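PDB 2VSH: 2-c-methyl-d-erythritol 4-phosphate cytidylyltransferase from Streptococcus pneumoniae, which transfers the cytidylyl group of CTP to D-ribitol 5-phosphate, making the CDP-activated ribitol used for teichoic acid precursors. Local coordinates for residues I33-E44 with V110-L121. Residues are numbered along the deposited sequence; the frame is centred on the assembly and turned at random.
Sequences ILIHTIEKFVLE and VTHDSVRPFITL
Thr-37 OG1 gives its proton to Ser-114 O at 2.6 Å, arriving from above the carbonyl plane, the first of two side-chain hydrogen bonds that tie helix 33-42 to the loop that follows strand 108-113. One helical turn on, Lys-40 NZ reaches Pro-117 O at 3.1 Å, with a C=O...N angle of 167°; bends at chi2 and chi4 fold the lysine chain over the carbonyls of Pro-117 and Ile-119. The loop is also braced from within: His-112 NE2 donates to Arg-116 O at 2.8 Å, in the ring plane and on a lone pair, which fixes the rotation of the imidazole. Arg-116 NE forms a salt bridge with Asp-113 OD2 and its NH1 donates to Asn-217 O, while Asp-113 OD1 pairs with Arg-86.

Apolar contacts fill the space between these bonds. With its CG2 anti to the backbone N, Thr-37 sets this methyl at the edge of the His-112 ring, 3.7 Å from CD2. Ile-119 CD1 lies over the centre of one imidazole face and also meets Phe-41, 3.5 Å from CZ. The phenyl and imidazole planes are inclined at 51°, and Val-110 CG1 approaches the phenyl edge. Phe-41 also packs on Ala-5 and Ile-7 of strand 3-9. Nearer the helix start, Ile-33 CG2 touches Pro-117 CG at 3.9 Å, His-36 CB packs against Pro-117 CB, and Leu-34 CD1 meets Ser-114 CB. At the far end Leu-121 CD2 lies against Lys-40 O and Glu-44 OE2, a carboxylate held by Ser-46 and Gln-125.

Helix 33-42 packs on one face of the mixed sheet, nearly antiparallel (155°) to residues 110-113, as in the alpha/beta nucleotidyltransferase fold of the GT-A clan. It thus backs the loop at the C-terminal end of a central strand, where Ser-114 probably belongs to the CTP-binding site.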
loop_
_atom_site.group_PDB
_atom_site.type_symbol
_atom_site.label_atom_id
_atom_site.label_comp_id
_atom_site.label_asym_id
_atom_site.label_seq_id
_atom_site.Cartn_x
_atom_site.Cartn_y
_atom_site.Cartn_z
ATOM N N ILE A 33 6.485 14.328 -16.089
ATOM C CA ILE A 33 6.710 12.976 -15.581
ATOM C C ILE A 33 6.896 11.968 -16.712
ATOM O O ILE A 33 7.821 11.130 -16.667
ATOM C CB ILE A 33 5.583 12.540 -14.584
ATOM C CG1 ILE A 33 5.681 13.380 -13.300
ATOM C CG2 ILE A 33 5.712 11.037 -14.244
ATOM C CD1 ILE A 33 4.420 13.389 -12.407
ATOM N N LEU A 34 6.038 12.048 -17.734
ATOM C CA LEU A 34 6.120 11.134 -18.873
ATOM C C LEU A 34 7.504 11.139 -19.518
ATOM O O LEU A 34 8.018 10.091 -19.926
ATOM C CB LEU A 34 5.062 11.483 -19.937
ATOM C CG LEU A 34 5.113 10.672 -21.238
ATOM C CD1 LEU A 34 4.880 9.155 -21.016
ATOM C CD2 LEU A 34 4.143 11.234 -22.277
ATOM N N ILE A 35 8.088 12.328 -19.613
ATOM C CA ILE A 35 9.411 12.504 -20.227
ATOM C C ILE A 35 10.517 11.828 -19.403
ATOM O O ILE A 35 11.377 11.144 -19.972
ATOM C CB ILE A 35 9.713 13.989 -20.486
ATOM C CG1 ILE A 35 8.788 14.542 -21.589
ATOM C CG2 ILE A 35 11.205 14.205 -20.817
ATOM C CD1 ILE A 35 8.870 13.793 -22.964
ATOM N N HIS A 36 10.477 12.025 -18.082
ATOM C CA HIS A 36 11.399 11.363 -17.156
ATOM C C HIS A 36 11.385 9.860 -17.393
ATOM O O HIS A 36 12.439 9.206 -17.423
ATOM C CB HIS A 36 10.980 11.596 -15.705
ATOM C CG HIS A 36 11.267 12.965 -15.192
ATOM N ND1 HIS A 36 12.505 13.333 -14.715
ATOM C CD2 HIS A 36 10.471 14.051 -15.056
ATOM C CE1 HIS A 36 12.467 14.595 -14.327
ATOM N NE2 HIS A 36 11.244 15.052 -14.519
ATOM N N THR A 37 10.176 9.316 -17.540
ATOM C CA THR A 37 9.975 7.874 -17.676
ATOM C C THR A 37 10.522 7.365 -19.020
ATOM O O THR A 37 11.235 6.354 -19.073
ATOM C CB THR A 37 8.460 7.514 -17.544
ATOM O OG1 THR A 37 7.969 7.955 -16.270
ATOM C CG2 THR A 37 8.252 6.006 -17.658
ATOM N N ILE A 38 10.184 8.057 -20.102
ATOM C CA ILE A 38 10.696 7.696 -21.436
ATOM C C ILE A 38 12.237 7.757 -21.464
ATOM O O ILE A 38 12.886 6.853 -22.004
ATOM C CB ILE A 38 10.105 8.582 -22.542
ATOM C CG1 ILE A 38 8.606 8.322 -22.715
ATOM C CG2 ILE A 38 10.824 8.331 -23.879
ATOM C CD1 ILE A 38 7.888 9.357 -23.618
ATOM N N GLU A 39 12.793 8.807 -20.853
ATOM C CA GLU A 39 14.249 8.989 -20.687
ATOM C C GLU A 39 14.973 7.766 -20.142
ATOM O O GLU A 39 16.045 7.433 -20.615
ATOM C CB GLU A 39 14.557 10.165 -19.754
ATOM C CG GLU A 39 14.685 11.502 -20.464
ATOM C CD GLU A 39 14.823 12.666 -19.494
ATOM O OE1 GLU A 39 15.019 12.418 -18.280
ATOM O OE2 GLU A 39 14.733 13.831 -19.945
ATOM N N LYS A 40 14.385 7.117 -19.138
ATOM C CA LYS A 40 14.981 5.934 -18.527
ATOM C C LYS A 40 15.110 4.771 -19.503
ATOM O O LYS A 40 15.937 3.887 -19.279
ATOM C CB LYS A 40 14.181 5.474 -17.297
ATOM C CG LYS A 40 14.057 6.470 -16.147
ATOM C CD LYS A 40 15.404 6.841 -15.558
ATOM C CE LYS A 40 15.221 7.575 -14.257
ATOM N NZ LYS A 40 14.616 8.928 -14.466
ATOM N N PHE A 41 14.297 4.769 -20.569
ATOM C CA PHE A 41 14.311 3.690 -21.583
ATOM C C PHE A 41 15.175 3.968 -22.826
ATOM O O PHE A 41 15.632 3.027 -23.485
ATOM C CB PHE A 41 12.890 3.340 -22.043
ATOM C CG PHE A 41 12.119 2.488 -21.067
ATOM C CD1 PHE A 41 12.137 1.099 -21.175
ATOM C CD2 PHE A 41 11.374 3.074 -20.037
ATOM C CE1 PHE A 41 11.416 0.300 -20.287
ATOM C CE2 PHE A 41 10.643 2.280 -19.130
ATOM C CZ PHE A 41 10.668 0.891 -19.256
ATOM N N VAL A 42 15.382 5.245 -23.144
ATOM C CA VAL A 42 16.189 5.655 -24.314
ATOM C C VAL A 42 17.659 5.240 -24.266
ATOM O O VAL A 42 18.274 5.057 -25.320
ATOM C CB VAL A 42 16.115 7.196 -24.644
ATOM C CG1 VAL A 42 14.676 7.671 -24.803
ATOM C CG2 VAL A 42 16.894 8.052 -23.627
ATOM N N LEU A 43 18.241 5.126 -23.075
ATOM C CA LEU A 43 19.652 4.751 -22.997
ATOM C C LEU A 43 19.890 3.279 -23.181
ATOM O O LEU A 43 20.999 2.871 -23.548
ATOM C CB LEU A 43 20.290 5.166 -21.671
ATOM C CG LEU A 43 20.829 6.567 -21.489
ATOM C CD1 LEU A 43 21.465 6.601 -20.115
ATOM C CD2 LEU A 43 21.840 6.913 -22.573
ATOM N N GLU A 44 18.866 2.481 -22.906
ATOM C CA GLU A 44 19.019 1.030 -22.937
ATOM C C GLU A 44 19.325 0.559 -24.357
ATOM O O GLU A 44 18.452 0.621 -25.230
ATOM C CB GLU A 44 17.772 0.337 -22.358
ATOM C CG GLU A 44 17.790 -1.196 -22.486
ATOM C CD GLU A 44 19.072 -1.809 -21.977
ATOM O OE1 GLU A 44 19.633 -2.676 -22.673
ATOM O OE2 GLU A 44 19.532 -1.406 -20.889
ATOM N N VAL A 110 8.465 -4.695 -22.924
ATOM C CA VAL A 110 8.620 -4.305 -21.523
ATOM C C VAL A 110 7.589 -3.212 -21.235
ATOM O O VAL A 110 7.804 -2.048 -21.585
ATOM C CB VAL A 110 10.078 -3.812 -21.211
ATOM C CG1 VAL A 110 10.232 -3.419 -19.727
ATOM C CG2 VAL A 110 11.119 -4.882 -21.553
ATOM N N THR A 111 6.459 -3.590 -20.620
ATOM C CA THR A 111 5.389 -2.648 -20.302
ATOM C C THR A 111 5.623 -1.962 -18.957
ATOM O O THR A 111 6.105 -2.584 -18.010
ATOM C CB THR A 111 3.957 -3.292 -20.321
ATOM O OG1 THR A 111 3.793 -4.171 -19.198
ATOM C CG2 THR A 111 3.698 -4.044 -21.635
ATOM N N HIS A 112 5.291 -0.667 -18.882
ATOM C CA HIS A 112 5.623 0.127 -17.704
ATOM C C HIS A 112 4.711 1.350 -17.607
ATOM O O HIS A 112 4.414 1.985 -18.624
ATOM C CB HIS A 112 7.109 0.558 -17.760
ATOM C CG HIS A 112 7.586 1.253 -16.522
ATOM N ND1 HIS A 112 7.719 0.606 -15.311
ATOM C CD2 HIS A 112 7.946 2.543 -16.304
ATOM C CE1 HIS A 112 8.159 1.465 -14.404
ATOM N NE2 HIS A 112 8.289 2.650 -14.976
ATOM N N ASP A 113 4.273 1.668 -16.391
ATOM C CA ASP A 113 3.431 2.850 -16.122
ATOM C C ASP A 113 4.170 4.137 -16.458
ATOM O O ASP A 113 5.310 4.308 -16.035
ATOM C CB ASP A 113 3.083 2.922 -14.631
ATOM C CG ASP A 113 2.178 1.797 -14.170
ATOM O OD1 ASP A 113 1.374 1.283 -14.978
ATOM O OD2 ASP A 113 2.262 1.439 -12.979
ATOM N N SER A 114 3.502 5.072 -17.139
ATOM C CA SER A 114 4.094 6.396 -17.408
ATOM C C SER A 114 4.435 7.162 -16.141
ATOM O O SER A 114 5.383 7.944 -16.137
ATOM C CB SER A 114 3.169 7.258 -18.259
ATOM O OG SER A 114 1.975 7.497 -17.549
ATOM N N VAL A 115 3.647 6.947 -15.083
ATOM C CA VAL A 115 3.817 7.677 -13.814
ATOM C C VAL A 115 4.749 6.989 -12.816
ATOM O O VAL A 115 4.726 7.269 -11.607
ATOM C CB VAL A 115 2.469 7.990 -13.143
ATOM C CG1 VAL A 115 1.719 9.066 -13.939
ATOM C CG2 VAL A 115 1.632 6.689 -12.950
ATOM N N ARG A 116 5.577 6.103 -13.335
ATOM C CA ARG A 116 6.654 5.500 -12.562
ATOM C C ARG A 116 8.015 5.958 -13.118
ATOM O O ARG A 116 8.715 5.173 -13.755
ATOM C CB ARG A 116 6.547 3.983 -12.573
ATOM C CG ARG A 116 5.483 3.422 -11.620
ATOM C CD ARG A 116 5.604 1.912 -11.515
ATOM N NE ARG A 116 4.378 1.313 -10.981
ATOM C CZ ARG A 116 4.172 0.993 -9.706
ATOM N NH1 ARG A 116 5.100 1.210 -8.794
ATOM N NH2 ARG A 116 3.017 0.456 -9.338
ATOM N N PRO A 117 8.382 7.239 -12.880
ATOM C CA PRO A 117 9.620 7.773 -13.482
ATOM C C PRO A 117 10.926 7.282 -12.844
ATOM O O PRO A 117 12.010 7.565 -13.394
ATOM C CB PRO A 117 9.476 9.288 -13.305
ATOM C CG PRO A 117 8.596 9.454 -12.115
ATOM C CD PRO A 117 7.696 8.239 -12.045
ATOM N N PHE A 118 10.843 6.553 -11.722
ATOM C CA PHE A 118 12.061 6.167 -10.992
ATOM C C PHE A 118 12.537 4.752 -11.299
ATOM O O PHE A 118 13.360 4.192 -10.565
ATOM C CB PHE A 118 11.886 6.362 -9.487
ATOM C CG PHE A 118 11.522 7.768 -9.116
ATOM C CD1 PHE A 118 12.443 8.803 -9.275
ATOM C CD2 PHE A 118 10.261 8.061 -8.617
ATOM C CE1 PHE A 118 12.097 10.128 -8.948
ATOM C CE2 PHE A 118 9.910 9.382 -8.278
ATOM C CZ PHE A 118 10.835 10.403 -8.438
ATOM N N ILE A 119 12.030 4.192 -12.394
ATOM C CA ILE A 119 12.509 2.907 -12.896
ATOM C C ILE A 119 13.982 3.094 -13.244
ATOM O O ILE A 119 14.397 4.187 -13.634
ATOM C CB ILE A 119 11.681 2.452 -14.140
ATOM C CG1 ILE A 119 12.115 1.052 -14.636
ATOM C CG2 ILE A 119 11.697 3.560 -15.236
ATOM C CD1 ILE A 119 11.366 0.557 -15.858
ATOM N N THR A 120 14.767 2.025 -13.100
ATOM C CA THR A 120 16.195 2.065 -13.349
ATOM C C THR A 120 16.533 1.091 -14.484
ATOM O O THR A 120 15.747 0.196 -14.804
ATOM C CB THR A 120 16.980 1.650 -12.084
ATOM O OG1 THR A 120 16.662 0.290 -11.756
ATOM C CG2 THR A 120 16.664 2.574 -10.874
ATOM N N LEU A 121 17.707 1.266 -15.091
ATOM C CA LEU A 121 18.186 0.340 -16.121
ATOM C C LEU A 121 18.327 -1.066 -15.544
ATOM O O LEU A 121 18.119 -2.055 -16.232
ATOM C CB LEU A 121 19.539 0.816 -16.687
ATOM C CG LEU A 121 19.447 2.012 -17.649
ATOM C CD1 LEU A 121 20.842 2.564 -17.963
ATOM C CD2 LEU A 121 18.716 1.625 -18.923
#